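Long-range contacts in bifunctional protein PutA (Bradyrhizobium diazoefficiens, PDB 6BSN), which probably oxidises proline to glutamate in two steps, through an FAD-dependent proline dehydrogenase and an NAD-dependent aldehyde dehydrogenase carried on one chain: residues P8-P13 / R286-L291; A23-A28 / D373-A378; E282-L287 / A315-A320; D349-R354 / Y363-R368. The protein carries 1 engineered substitution. All coordinates share one frame; numbering follows the deposited sequence.

Interaction 1. Residues P8-P13 / R286-L291; sequences PPFTAP and RLELSL. With PRO (proline), chain G.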
# COMPACT_ATOMS: atom_id res chain seq x y z
N PRO A 8 10.67 51.26 -26.90
CA PRO A 8 9.33 51.49 -26.33
C PRO A 8 9.27 51.08 -24.86
O PRO A 8 10.17 50.39 -24.37
CB PRO A 8 8.42 50.58 -27.18
CG PRO A 8 9.34 49.51 -27.70
CD PRO A 8 10.68 50.21 -27.93
N PRO A 9 8.24 51.50 -24.14
CA PRO A 9 8.08 51.07 -22.75
C PRO A 9 8.17 49.55 -22.62
O PRO A 9 7.58 48.81 -23.40
CB PRO A 9 6.69 51.59 -22.37
CG PRO A 9 6.51 52.81 -23.26
CD PRO A 9 7.22 52.50 -24.54
N PHE A 10 8.96 49.09 -21.65
CA PHE A 10 9.21 47.67 -21.53
C PHE A 10 7.91 46.90 -21.26
O PHE A 10 7.15 47.23 -20.35
CB PHE A 10 10.21 47.43 -20.41
CG PHE A 10 10.62 46.00 -20.26
CD1 PHE A 10 10.12 45.23 -19.22
CD2 PHE A 10 11.51 45.43 -21.16
CE1 PHE A 10 10.52 43.90 -19.07
CE2 PHE A 10 11.89 44.10 -21.03
CZ PHE A 10 11.39 43.34 -19.99
N THR A 11 7.66 45.85 -22.05
CA THR A 11 6.45 45.06 -21.87
C THR A 11 6.65 43.61 -22.32
O THR A 11 5.98 43.10 -23.21
CB THR A 11 5.27 45.70 -22.59
OG1 THR A 11 4.16 44.80 -22.58
CG2 THR A 11 5.64 46.03 -24.04
N ALA A 12 7.55 42.88 -21.67
CA ALA A 12 7.72 41.48 -21.99
C ALA A 12 6.62 40.63 -21.36
O ALA A 12 6.00 41.03 -20.36
CB ALA A 12 9.10 41.01 -21.52
N PRO A 13 6.34 39.44 -21.91
CA PRO A 13 5.38 38.54 -21.25
C PRO A 13 5.80 38.24 -19.83
O PRO A 13 6.99 38.07 -19.53
CB PRO A 13 5.40 37.28 -22.14
CG PRO A 13 5.72 37.83 -23.52
CD PRO A 13 6.72 38.96 -23.25
N ARG A 286 7.00 45.62 -10.03
CA ARG A 286 7.56 46.96 -10.20
C ARG A 286 8.61 47.04 -11.31
O ARG A 286 9.10 48.14 -11.59
CB ARG A 286 8.19 47.43 -8.87
CG ARG A 286 7.17 47.78 -7.79
CD ARG A 286 7.83 47.80 -6.41
NE ARG A 286 7.13 48.72 -5.51
CZ ARG A 286 7.34 48.81 -4.20
NH1 ARG A 286 8.22 48.01 -3.60
NH2 ARG A 286 6.64 49.70 -3.50
N LEU A 287 8.93 45.92 -11.97
CA LEU A 287 9.95 45.94 -13.02
C LEU A 287 9.64 46.99 -14.09
O LEU A 287 10.44 47.90 -14.34
CB LEU A 287 10.09 44.54 -13.65
CG LEU A 287 11.18 44.40 -14.73
CD1 LEU A 287 12.54 44.87 -14.22
CD2 LEU A 287 11.28 42.96 -15.25
N GLU A 288 8.47 46.87 -14.72
CA GLU A 288 8.10 47.78 -15.80
C GLU A 288 8.11 49.24 -15.34
O GLU A 288 8.64 50.11 -16.03
CB GLU A 288 6.73 47.41 -16.37
CG GLU A 288 6.67 46.13 -17.17
CD GLU A 288 5.26 45.86 -17.72
OE1 GLU A 288 5.02 44.78 -18.32
OE2 GLU A 288 4.39 46.73 -17.53
N LEU A 289 7.52 49.53 -14.16
CA LEU A 289 7.52 50.90 -13.68
C LEU A 289 8.95 51.39 -13.44
O LEU A 289 9.29 52.53 -13.80
CB LEU A 289 6.70 51.03 -12.40
CG LEU A 289 6.51 52.48 -11.92
CD1 LEU A 289 5.88 53.34 -13.03
CD2 LEU A 289 5.65 52.53 -10.66
N SER A 290 9.82 50.54 -12.88
CA SER A 290 11.19 50.98 -12.62
C SER A 290 11.92 51.32 -13.91
O SER A 290 12.69 52.29 -13.96
CB SER A 290 11.97 49.90 -11.85
OG SER A 290 12.33 48.83 -12.70
N LEU A 291 11.70 50.54 -14.97
CA LEU A 291 12.36 50.82 -16.23
C LEU A 291 11.85 52.11 -16.86
O LEU A 291 12.62 52.85 -17.46
CB LEU A 291 12.19 49.63 -17.19
CG LEU A 291 12.96 48.40 -16.71
CD1 LEU A 291 12.61 47.12 -17.49
CD2 LEU A 291 14.47 48.70 -16.81
N PRO G . 1.95 48.81 -1.82
CA PRO G . 2.65 49.10 -3.06
C PRO G . 3.64 47.97 -3.44
O PRO G . 4.22 47.29 -2.55
CB PRO G . 3.37 50.41 -2.91
CG PRO G . 2.66 51.11 -1.75
CD PRO G . 1.84 50.00 -1.03
OXT PRO G . 3.88 47.72 -4.66
O HOH W 1 3.21 44.07 -20.04
O HOH W 2 6.68 42.97 -18.43

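Interaction 2. Residues A23-A28 / D373-A378; sequences ARLLPA and DLNYVA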
# COMPACT_ATOMS: atom_id res chain seq x y z
N ALA A 23 14.27 24.71 -23.04
CA ALA A 23 14.62 24.07 -24.31
C ALA A 23 15.69 24.84 -25.05
O ALA A 23 16.47 24.25 -25.81
CB ALA A 23 13.38 23.91 -25.20
N ARG A 24 15.75 26.15 -24.86
CA ARG A 24 16.79 26.96 -25.47
C ARG A 24 18.04 27.04 -24.60
O ARG A 24 19.15 26.91 -25.12
CB ARG A 24 16.25 28.36 -25.80
CG ARG A 24 14.97 28.33 -26.64
CD ARG A 24 14.44 29.73 -26.99
NE ARG A 24 13.81 30.36 -25.83
CZ ARG A 24 14.37 31.30 -25.07
NH1 ARG A 24 15.60 31.73 -25.34
NH2 ARG A 24 13.70 31.79 -24.03
N LEU A 25 17.88 27.22 -23.29
CA LEU A 25 19.05 27.43 -22.43
C LEU A 25 19.87 26.15 -22.26
O LEU A 25 21.10 26.22 -22.16
CB LEU A 25 18.62 27.97 -21.06
CG LEU A 25 17.87 29.30 -20.91
CD1 LEU A 25 17.54 29.52 -19.46
CD2 LEU A 25 18.68 30.46 -21.44
N LEU A 26 19.21 24.98 -22.21
CA LEU A 26 19.92 23.72 -21.94
C LEU A 26 20.93 23.32 -23.01
O LEU A 26 22.06 22.95 -22.66
CB LEU A 26 18.91 22.60 -21.69
CG LEU A 26 18.20 22.64 -20.34
CD1 LEU A 26 17.10 21.55 -20.31
CD2 LEU A 26 19.16 22.47 -19.19
N PRO A 27 20.61 23.31 -24.31
CA PRO A 27 21.67 23.01 -25.29
C PRO A 27 22.75 24.07 -25.33
O PRO A 27 23.92 23.75 -25.57
CB PRO A 27 20.92 22.89 -26.63
CG PRO A 27 19.64 23.62 -26.42
CD PRO A 27 19.30 23.45 -24.96
N ALA A 28 22.42 25.34 -25.09
CA ALA A 28 23.41 26.40 -25.18
C ALA A 28 24.32 26.48 -23.96
O ALA A 28 25.36 27.14 -24.02
CB ALA A 28 22.70 27.74 -25.38
N ASP A 373 20.04 29.56 -11.83
CA ASP A 373 21.49 29.49 -12.06
C ASP A 373 21.81 29.35 -13.54
O ASP A 373 22.75 29.98 -14.03
CB ASP A 373 22.09 28.33 -11.26
CG ASP A 373 22.16 28.61 -9.78
OD1 ASP A 373 22.12 27.65 -8.99
OD2 ASP A 373 22.21 29.80 -9.39
N LEU A 374 21.02 28.55 -14.26
CA LEU A 374 21.17 28.45 -15.71
C LEU A 374 20.97 29.81 -16.37
O LEU A 374 21.79 30.24 -17.20
CB LEU A 374 20.14 27.47 -16.27
CG LEU A 374 20.38 26.87 -17.65
CD1 LEU A 374 21.47 25.83 -17.53
CD2 LEU A 374 19.10 26.24 -18.13
N ASN A 375 19.87 30.48 -16.04
CA ASN A 375 19.59 31.78 -16.65
C ASN A 375 20.62 32.82 -16.25
O ASN A 375 20.90 33.75 -17.03
CB ASN A 375 18.20 32.26 -16.25
CG ASN A 375 17.58 33.14 -17.31
OD1 ASN A 375 17.66 32.83 -18.49
ND2 ASN A 375 16.99 34.26 -16.90
N TYR A 376 21.19 32.71 -15.05
CA TYR A 376 22.20 33.67 -14.62
C TYR A 376 23.43 33.56 -15.49
O TYR A 376 24.01 34.58 -15.90
CB TYR A 376 22.55 33.48 -13.14
CG TYR A 376 23.45 34.56 -12.58
CD1 TYR A 376 22.93 35.60 -11.81
CD2 TYR A 376 24.83 34.54 -12.80
CE1 TYR A 376 23.75 36.60 -11.29
CE2 TYR A 376 25.66 35.53 -12.29
CZ TYR A 376 25.12 36.56 -11.54
OH TYR A 376 25.94 37.54 -11.03
N VAL A 377 23.85 32.34 -15.80
CA VAL A 377 25.05 32.20 -16.63
C VAL A 377 24.75 32.64 -18.07
O VAL A 377 25.56 33.33 -18.70
CB VAL A 377 25.60 30.78 -16.54
CG1 VAL A 377 26.65 30.53 -17.63
CG2 VAL A 377 26.18 30.54 -15.13
N ALA A 378 23.58 32.28 -18.60
CA ALA A 378 23.19 32.78 -19.92
C ALA A 378 23.16 34.31 -19.95
O ALA A 378 23.69 34.94 -20.88
CB ALA A 378 21.84 32.18 -20.35

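Interaction 3. Residues E282-L287 / A315-A320; sequences EEADRL and AYQKRA. With PRO (proline), chain G.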
# COMPACT_ATOMS: atom_id res chain seq x y z
N GLU A 282 13.65 45.48 -7.49
CA GLU A 282 12.76 45.10 -6.41
C GLU A 282 11.77 44.07 -6.95
O GLU A 282 12.14 43.23 -7.77
CB GLU A 282 12.10 46.35 -5.82
CG GLU A 282 13.16 47.41 -5.38
CD GLU A 282 12.58 48.61 -4.67
OE1 GLU A 282 12.11 48.42 -3.51
OE2 GLU A 282 12.61 49.73 -5.26
N GLU A 283 10.51 44.12 -6.50
CA GLU A 283 9.57 43.06 -6.82
C GLU A 283 9.25 43.02 -8.32
O GLU A 283 9.43 44.01 -9.05
CB GLU A 283 8.28 43.22 -6.02
CG GLU A 283 8.47 43.14 -4.52
CD GLU A 283 8.79 44.51 -3.86
OE1 GLU A 283 8.64 44.59 -2.63
OE2 GLU A 283 9.20 45.48 -4.55
N ALA A 284 8.74 41.88 -8.77
CA ALA A 284 8.49 41.72 -10.20
C ALA A 284 7.38 42.64 -10.70
O ALA A 284 7.45 43.10 -11.85
CB ALA A 284 8.17 40.26 -10.52
N ASP A 285 6.38 42.95 -9.86
CA ASP A 285 5.32 43.84 -10.35
C ASP A 285 5.77 45.30 -10.42
O ASP A 285 4.97 46.15 -10.85
CB ASP A 285 4.04 43.72 -9.49
CG ASP A 285 4.21 44.27 -8.07
OD1 ASP A 285 5.33 44.69 -7.72
OD2 ASP A 285 3.24 44.27 -7.28
N ARG A 286 7.00 45.62 -10.03
CA ARG A 286 7.56 46.96 -10.20
C ARG A 286 8.61 47.04 -11.31
O ARG A 286 9.10 48.14 -11.59
CB ARG A 286 8.19 47.43 -8.87
CG ARG A 286 7.17 47.78 -7.79
CD ARG A 286 7.83 47.80 -6.41
NE ARG A 286 7.13 48.72 -5.51
CZ ARG A 286 7.34 48.81 -4.20
NH1 ARG A 286 8.22 48.01 -3.60
NH2 ARG A 286 6.64 49.70 -3.50
N LEU A 287 8.93 45.92 -11.97
CA LEU A 287 9.95 45.94 -13.02
C LEU A 287 9.64 46.99 -14.09
O LEU A 287 10.44 47.90 -14.34
CB LEU A 287 10.09 44.54 -13.65
CG LEU A 287 11.18 44.40 -14.73
CD1 LEU A 287 12.54 44.87 -14.22
CD2 LEU A 287 11.28 42.96 -15.25
N ALA A 315 18.27 37.76 -12.49
CA ALA A 315 18.26 36.62 -13.39
C ALA A 315 17.17 35.61 -13.07
O ALA A 315 16.82 34.82 -13.95
CB ALA A 315 19.62 35.92 -13.38
N TYR A 316 16.62 35.61 -11.85
CA TYR A 316 15.58 34.62 -11.60
C TYR A 316 14.27 34.95 -12.29
O TYR A 316 13.32 34.16 -12.19
CB TYR A 316 15.36 34.40 -10.08
CG TYR A 316 14.72 35.49 -9.22
CD1 TYR A 316 14.35 36.74 -9.74
CD2 TYR A 316 14.48 35.25 -7.86
CE1 TYR A 316 13.76 37.71 -8.92
CE2 TYR A 316 13.90 36.22 -7.04
CZ TYR A 316 13.55 37.45 -7.57
OH TYR A 316 12.97 38.42 -6.75
N GLN A 317 14.19 36.08 -13.00
CA GLN A 317 12.99 36.47 -13.73
C GLN A 317 13.08 35.99 -15.17
O GLN A 317 14.12 36.14 -15.83
CB GLN A 317 12.79 37.99 -13.72
CG GLN A 317 12.49 38.60 -12.34
CD GLN A 317 11.57 39.81 -12.42
OE1 GLN A 317 10.60 39.81 -13.17
NE2 GLN A 317 11.90 40.85 -11.66
N LYS A 318 11.98 35.42 -15.66
CA LYS A 318 11.95 35.00 -17.05
C LYS A 318 12.14 36.18 -18.00
O LYS A 318 12.59 35.99 -19.14
CB LYS A 318 10.63 34.27 -17.32
CG LYS A 318 10.44 33.04 -16.43
CD LYS A 318 8.97 32.62 -16.33
CE LYS A 318 8.84 31.30 -15.57
NZ LYS A 318 7.42 30.84 -15.46
N ARG A 319 11.84 37.40 -17.55
CA ARG A 319 12.05 38.57 -18.39
C ARG A 319 13.48 39.09 -18.35
O ARG A 319 13.78 40.06 -19.04
CB ARG A 319 11.09 39.69 -17.97
CG ARG A 319 9.63 39.38 -18.24
CD ARG A 319 8.69 40.44 -17.62
NE ARG A 319 8.78 40.43 -16.16
CZ ARG A 319 8.22 41.34 -15.36
NH1 ARG A 319 7.54 42.36 -15.86
NH2 ARG A 319 8.38 41.25 -14.04
N ALA A 320 14.38 38.46 -17.57
CA ALA A 320 15.71 39.03 -17.37
C ALA A 320 16.42 39.30 -18.70
O ALA A 320 16.95 40.40 -18.92
CB ALA A 320 16.55 38.09 -16.50
N PRO G . 1.95 48.81 -1.82
CA PRO G . 2.65 49.10 -3.06
C PRO G . 3.64 47.97 -3.44
O PRO G . 4.22 47.29 -2.55
CB PRO G . 3.37 50.41 -2.91
CG PRO G . 2.66 51.11 -1.75
CD PRO G . 1.84 50.00 -1.03
OXT PRO G . 3.88 47.72 -4.66
O HOH W 3 11.69 40.14 -7.85
O HOH W 4 11.77 43.73 -10.54
O HOH W 5 6.54 44.58 -14.04

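Interaction 4. Residues D349-R354 / Y363-R368; sequences DTEIKR and YPVFTR. With FDA (dihydroflavine-adenine dinucleotide), chain C; SO4 (sulfate ion), chain O; SO4 (sulfate ion), chain I.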
# COMPACT_ATOMS: atom_id res chain seq x y z
N ASP A 349 10.47 34.15 -2.53
CA ASP A 349 9.29 33.71 -1.78
C ASP A 349 8.14 34.67 -1.95
O ASP A 349 6.98 34.25 -2.06
CB ASP A 349 9.63 33.57 -0.29
CG ASP A 349 10.66 32.51 -0.03
OD1 ASP A 349 10.30 31.32 -0.03
OD2 ASP A 349 11.85 32.85 0.12
N THR A 350 8.43 35.97 -1.98
CA THR A 350 7.39 36.97 -2.20
C THR A 350 6.73 36.77 -3.56
O THR A 350 5.50 36.83 -3.69
CB THR A 350 8.00 38.37 -2.09
OG1 THR A 350 8.42 38.57 -0.74
CG2 THR A 350 6.99 39.42 -2.46
N GLU A 351 7.53 36.55 -4.60
CA GLU A 351 6.96 36.37 -5.93
C GLU A 351 6.06 35.13 -5.99
O GLU A 351 5.02 35.16 -6.64
CB GLU A 351 8.06 36.30 -6.98
CG GLU A 351 9.02 37.51 -6.99
CD GLU A 351 8.33 38.82 -7.30
OE1 GLU A 351 9.01 39.88 -7.24
OE2 GLU A 351 7.13 38.81 -7.63
N ILE A 352 6.47 34.03 -5.35
CA ILE A 352 5.64 32.83 -5.36
C ILE A 352 4.30 33.12 -4.69
O ILE A 352 3.23 32.92 -5.27
CB ILE A 352 6.36 31.66 -4.69
CG1 ILE A 352 7.66 31.31 -5.42
CG2 ILE A 352 5.45 30.42 -4.67
CD1 ILE A 352 7.49 31.16 -6.92
N LYS A 353 4.35 33.61 -3.45
CA LYS A 353 3.14 33.89 -2.68
C LYS A 353 2.23 34.84 -3.44
O LYS A 353 1.01 34.62 -3.54
CB LYS A 353 3.52 34.48 -1.31
CG LYS A 353 2.31 34.79 -0.39
CD LYS A 353 2.76 35.06 1.03
CE LYS A 353 1.57 35.07 2.01
NZ LYS A 353 1.95 35.60 3.37
N ARG A 354 2.80 35.91 -4.00
CA ARG A 354 1.98 36.91 -4.68
C ARG A 354 1.26 36.33 -5.89
O ARG A 354 0.10 36.66 -6.14
CB ARG A 354 2.85 38.09 -5.11
CG ARG A 354 3.07 39.13 -4.02
CD ARG A 354 4.13 40.16 -4.52
NE ARG A 354 4.36 41.24 -3.57
CZ ARG A 354 4.78 42.46 -3.90
NH1 ARG A 354 4.95 43.38 -2.96
NH2 ARG A 354 5.04 42.77 -5.17
N TYR A 363 4.18 32.05 -12.81
CA TYR A 363 5.12 32.79 -11.97
C TYR A 363 6.09 33.61 -12.83
O TYR A 363 6.61 33.11 -13.83
CB TYR A 363 5.93 31.85 -11.09
CG TYR A 363 5.05 31.02 -10.18
CD1 TYR A 363 4.73 29.70 -10.52
CD2 TYR A 363 4.52 31.57 -9.02
CE1 TYR A 363 3.91 28.93 -9.69
CE2 TYR A 363 3.70 30.82 -8.19
CZ TYR A 363 3.40 29.50 -8.53
OH TYR A 363 2.58 28.74 -7.72
N PRO A 364 6.34 34.88 -12.47
CA PRO A 364 7.36 35.66 -13.18
C PRO A 364 8.77 35.15 -12.95
O PRO A 364 9.69 35.57 -13.66
CB PRO A 364 7.18 37.07 -12.61
CG PRO A 364 6.71 36.82 -11.20
CD PRO A 364 5.73 35.65 -11.37
N VAL A 365 8.98 34.29 -11.96
CA VAL A 365 10.30 33.78 -11.65
C VAL A 365 10.35 32.28 -11.94
O VAL A 365 9.32 31.60 -11.98
CB VAL A 365 10.69 34.05 -10.18
CG1 VAL A 365 10.95 35.51 -9.97
CG2 VAL A 365 9.57 33.54 -9.26
N PHE A 366 11.56 31.78 -12.15
CA PHE A 366 11.75 30.33 -12.15
C PHE A 366 11.44 29.78 -10.77
O PHE A 366 11.55 30.48 -9.76
CB PHE A 366 13.19 29.99 -12.59
CG PHE A 366 13.53 30.55 -13.96
CD1 PHE A 366 12.96 30.01 -15.10
CD2 PHE A 366 14.39 31.63 -14.09
CE1 PHE A 366 13.25 30.53 -16.36
CE2 PHE A 366 14.67 32.16 -15.34
CZ PHE A 366 14.11 31.62 -16.47
N THR A 367 11.03 28.50 -10.73
CA THR A 367 10.69 27.83 -9.48
C THR A 367 11.68 26.75 -9.12
O THR A 367 11.59 26.19 -8.02
CB THR A 367 9.27 27.23 -9.55
OG1 THR A 367 9.13 26.39 -10.71
CG2 THR A 367 8.23 28.32 -9.63
N ARG A 368 12.65 26.47 -9.98
CA ARG A 368 13.76 25.59 -9.65
C ARG A 368 15.03 26.41 -9.61
O ARG A 368 15.30 27.18 -10.54
CB ARG A 368 13.90 24.44 -10.65
CG ARG A 368 12.92 23.32 -10.39
CD ARG A 368 13.30 22.07 -11.17
NE ARG A 368 14.60 21.51 -10.81
CZ ARG A 368 15.14 20.45 -11.41
NH1 ARG A 368 14.49 19.84 -12.40
NH2 ARG A 368 16.33 20.00 -11.02
PA FDA C . 22.88 31.39 -4.36
O1A FDA C . 22.86 30.39 -3.18
O2A FDA C . 23.55 31.05 -5.58
O5B FDA C . 21.58 31.68 -5.02
C5B FDA C . 20.46 32.00 -4.21
C4B FDA C . 19.32 32.54 -5.07
O4B FDA C . 18.75 31.55 -5.89
C3B FDA C . 18.15 33.11 -4.33
O3B FDA C . 18.43 34.36 -3.87
C2B FDA C . 17.11 33.11 -5.37
O2B FDA C . 17.21 34.23 -6.17
C1B FDA C . 17.43 31.87 -6.15
N9A FDA C . 16.60 30.73 -5.81
C8A FDA C . 16.54 30.02 -4.62
N7A FDA C . 15.64 29.05 -4.73
C5A FDA C . 15.07 29.10 -6.00
C6A FDA C . 14.10 28.36 -6.66
N6A FDA C . 13.45 27.26 -6.02
N1A FDA C . 13.76 28.67 -7.93
C2A FDA C . 14.34 29.70 -8.58
N3A FDA C . 15.29 30.44 -7.95
C4A FDA C . 15.67 30.17 -6.71
N1 FDA C . 18.75 41.05 -5.24
C2 FDA C . 17.68 41.73 -5.89
O2 FDA C . 16.51 41.03 -6.08
N3 FDA C . 17.83 43.08 -6.30
C4 FDA C . 19.05 43.75 -6.07
O4 FDA C . 19.23 45.05 -6.47
C4X FDA C . 20.17 43.03 -5.41
N5 FDA C . 21.40 43.71 -5.13
C5X FDA C . 22.53 42.93 -4.67
C6 FDA C . 23.88 43.58 -4.58
C7 FDA C . 24.99 42.79 -4.19
C7M FDA C . 26.35 43.43 -4.09
C8 FDA C . 24.83 41.39 -3.89
C8M FDA C . 25.99 40.52 -3.48
C9 FDA C . 23.56 40.79 -3.98
C9A FDA C . 22.39 41.60 -4.38
N10 FDA C . 21.07 41.00 -4.39
C10 FDA C . 20.01 41.73 -5.01
C1' FDA C . 20.78 39.70 -3.76
C2' FDA C . 20.82 38.58 -4.79
O2' FDA C . 19.77 38.71 -5.68
C3' FDA C . 20.74 37.22 -4.12
O3' FDA C . 19.58 37.21 -3.40
C4' FDA C . 21.87 36.85 -3.15
O4' FDA C . 23.05 37.49 -3.50
C5' FDA C . 22.12 35.35 -3.14
O5' FDA C . 22.36 34.87 -4.45
P FDA C . 23.70 34.09 -4.88
O1P FDA C . 24.14 34.12 -6.38
O2P FDA C . 24.70 34.68 -3.83
O3P FDA C . 23.50 32.70 -4.03
S SO4 O . 3.76 41.76 0.05
O1 SO4 O . 3.88 41.24 1.42
O2 SO4 O . 4.18 40.75 -0.92
O3 SO4 O . 4.62 42.94 -0.05
O4 SO4 O . 2.37 42.09 -0.22
S SO4 I . 17.11 22.40 -8.12
O1 SO4 I . 18.28 22.90 -7.41
O2 SO4 I . 16.01 22.12 -7.21
O3 SO4 I . 17.48 21.17 -8.82
O4 SO4 I . 16.67 23.38 -9.12

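Interaction 1. Residues P8-P13 / R286-L291
F10 presses its ring against the start of helix 287-298, and three residues of that helix meet it in three ways. L291 sends CD1 over one face, a CH-pi contact 3.9 Å from CD1 to the centroid of the F10 ring and 29° off the ring normal. E288 lies at the edge instead, its CG near the ring plane and 4.1 Å from F10 CD1. L287 comes in obliquely, with its CD2 4.0 Å from F10 CE1. The ring reaches the helix because CG of F10 stands trans to the backbone N (chi1 -176°).

Beyond the ring, the extended E288 chain passes F10 O, whose distance from E288 CG is 3.4 Å, and ends among polar partners. Its OE1 accepts a hydrogen bond from each of two waters. One lies 2.8 Å from T11 OG1, and the other donates to A12 O at 2.8 Å, so the carboxylate is tied to the loop through solvent. E288 OE2 accepts a hydrogen bond from the backbone N of R524, R524 NH1 is hydrogen-bonded to F10 O, and T11 OG1 to T525 OG1.

Further out, F10 also touches A322 and V323 of helix 320-333, so the ring sits where two helices meet. The contact illustrates how an N-terminal arm can clasp the helical outer layer of a beta/alpha barrel, here that of the proline dehydrogenase domain.

Interaction 2. Residues A23-A28 / D373-A378
The flat group of this contact, the N375 carboxamide, turns its oxygen toward L25 of the N-terminal helix: OD1 lies 3.5 Å from L25 CD1 and 3.9 Å from L25 CD2, touching both methyls. The nitrogen end is held elsewhere, as ND2 is hydrogen-bonded to A315 O, which sets the rotation of the amide, and also rests against F366.

L25 is the residue that fills the joint. Its CB is pressed to 3.4 Å from L374 CD2, a pair tighter than ordinary van der Waals contact, and its CD2 reaches A378 CB at 3.8 Å. One leucine thus spans a full turn of the partner helix, from L374 to A378.

That partner, helix 369-385, belongs to the proline dehydrogenase barrel and precedes strand 390-395, whereas helix 18-28 packs on it from outside; the local axes approach to 10.2 Å at an angle of 68°. L374 CG is swung away from the backbone N (chi1 -160°), which carries CD2 between L25 and L26. There L26 CD2 meets L374 CD2 at 3.9 Å, the two chains roughly perpendicular. P487 and I491 of helix 487-491 also touch L374, while A488 touches L26.

Interaction 3. Residues E282-L287 / A315-A320
L287 and R319 approach from opposite directions, and the meeting is face-on for the arginine: L287 CD2 sits over the centre of the R319 guanidinium, 3.5 Å from R319 CZ. A methyl thus covers one face of the cation, whose N-H groups point out around the rim. A bend at chi3 (-65°) in the R319 chain turns the group so that its edge faces A284.

Along that edge, R319 NH2 donates to A284 O at 3.0 Å in a nearly straight bond (165°). The acceptor lies in the guanidinium plane, yet the donor stands above the plane of the A284 carbonyl, and L287 N reaches the same oxygen from the opposite face. A water that donates to A284 O and accepts from R319 NH1 adds a further grip.

The Q317 carboxamide completes the framework. R319 NH2 also donates to Q317 OE1 at 2.8 Å, lying in the plane of that carbonyl, and the same oxygen is 3.6 Å from A284 CB. Q317 NE2 in turn bonds OE1 of Q314, an FAD-binding residue, which makes Q317 a second-shell support.

Within 282-287, R286 NH1 forms a salt bridge with E283 OE2 at 2.9 Å. This and a bond from NE to F247 O hold the guanidinium, one face of which lies against the carboxylate of a proline bound at a remote site.

The two loops follow neighbouring parallel strands, 276-279 and 309-314. Such loops at the C-terminal strand ends are where a beta/alpha barrel builds its active site, here beside the FAD pocket to which Y316 belongs.

Interaction 4. Residues D349-R354 / Y363-R368
I352 packs against Y363, V365 and T367 in the proline dehydrogenase barrel, joining helix 348-357 to the loop that leads into helix 369-385. From its CB the side chain forks. The CG2 branch lies 4.0 Å from Y363 CE2. The other branch runs out through CG1, beside the backbone N and opposite the carbonyl carbon (chi1 -61°), and delivers CD1 among three partners: Y363 CD2 at 3.7 Å, V365 CG2 at 3.9 Å and T367 CG2 at 4.0 Å. I352 also touches T639 of the second subunit.

The Y363 side chain crosses that of I352 at about a right angle, and its ring turns an edge to the helix backbone, with I352 O in the ring plane. Its hydroxyl is held elsewhere by P503 O and Q356 NE2.

One residue earlier, E351 rests its CB 3.9 Å from V365 CG2, then bends at chi2, so that OE2 comes near P364 CG while OE1 accepts a hydrogen bond from the backbone N of A284.

The same loop helps to form the cofactor site. T367 O accepts a hydrogen bond from N6A of the reduced FAD at 2.9 Å, while T367 OG1 is held by H499 N. R354 and R368 each bind a sulfate ion, probably from the crystallisation liquor. R354 NH2 also forms a salt bridge with D285; R368 NH2 donates a hydrogen bond to sulfate O3 at 2.7 Å, with an N-H...O angle of 172°.

From the N terminus, interaction 1 opens first at 8-13 and interaction 2 at 23-28. Interaction 1 closes at 286-291, ahead of the closure of interaction 2 at 373-378, so the two long loops cross. The first segment of interaction 3, 282-287, overlaps the closing segment of interaction 1 at R286 and L287; its second is 315-320. Interaction 4 follows in series, and both 3 and 4 nest inside the loop of interaction 2. Interactions 1 and 2 thus fasten the N-terminal arm and helix to the outside of the barrel. Interaction 3 joins two successive barrel loops, and interaction 4 a barrel helix to the loop after it, the two touching through A284 and E351.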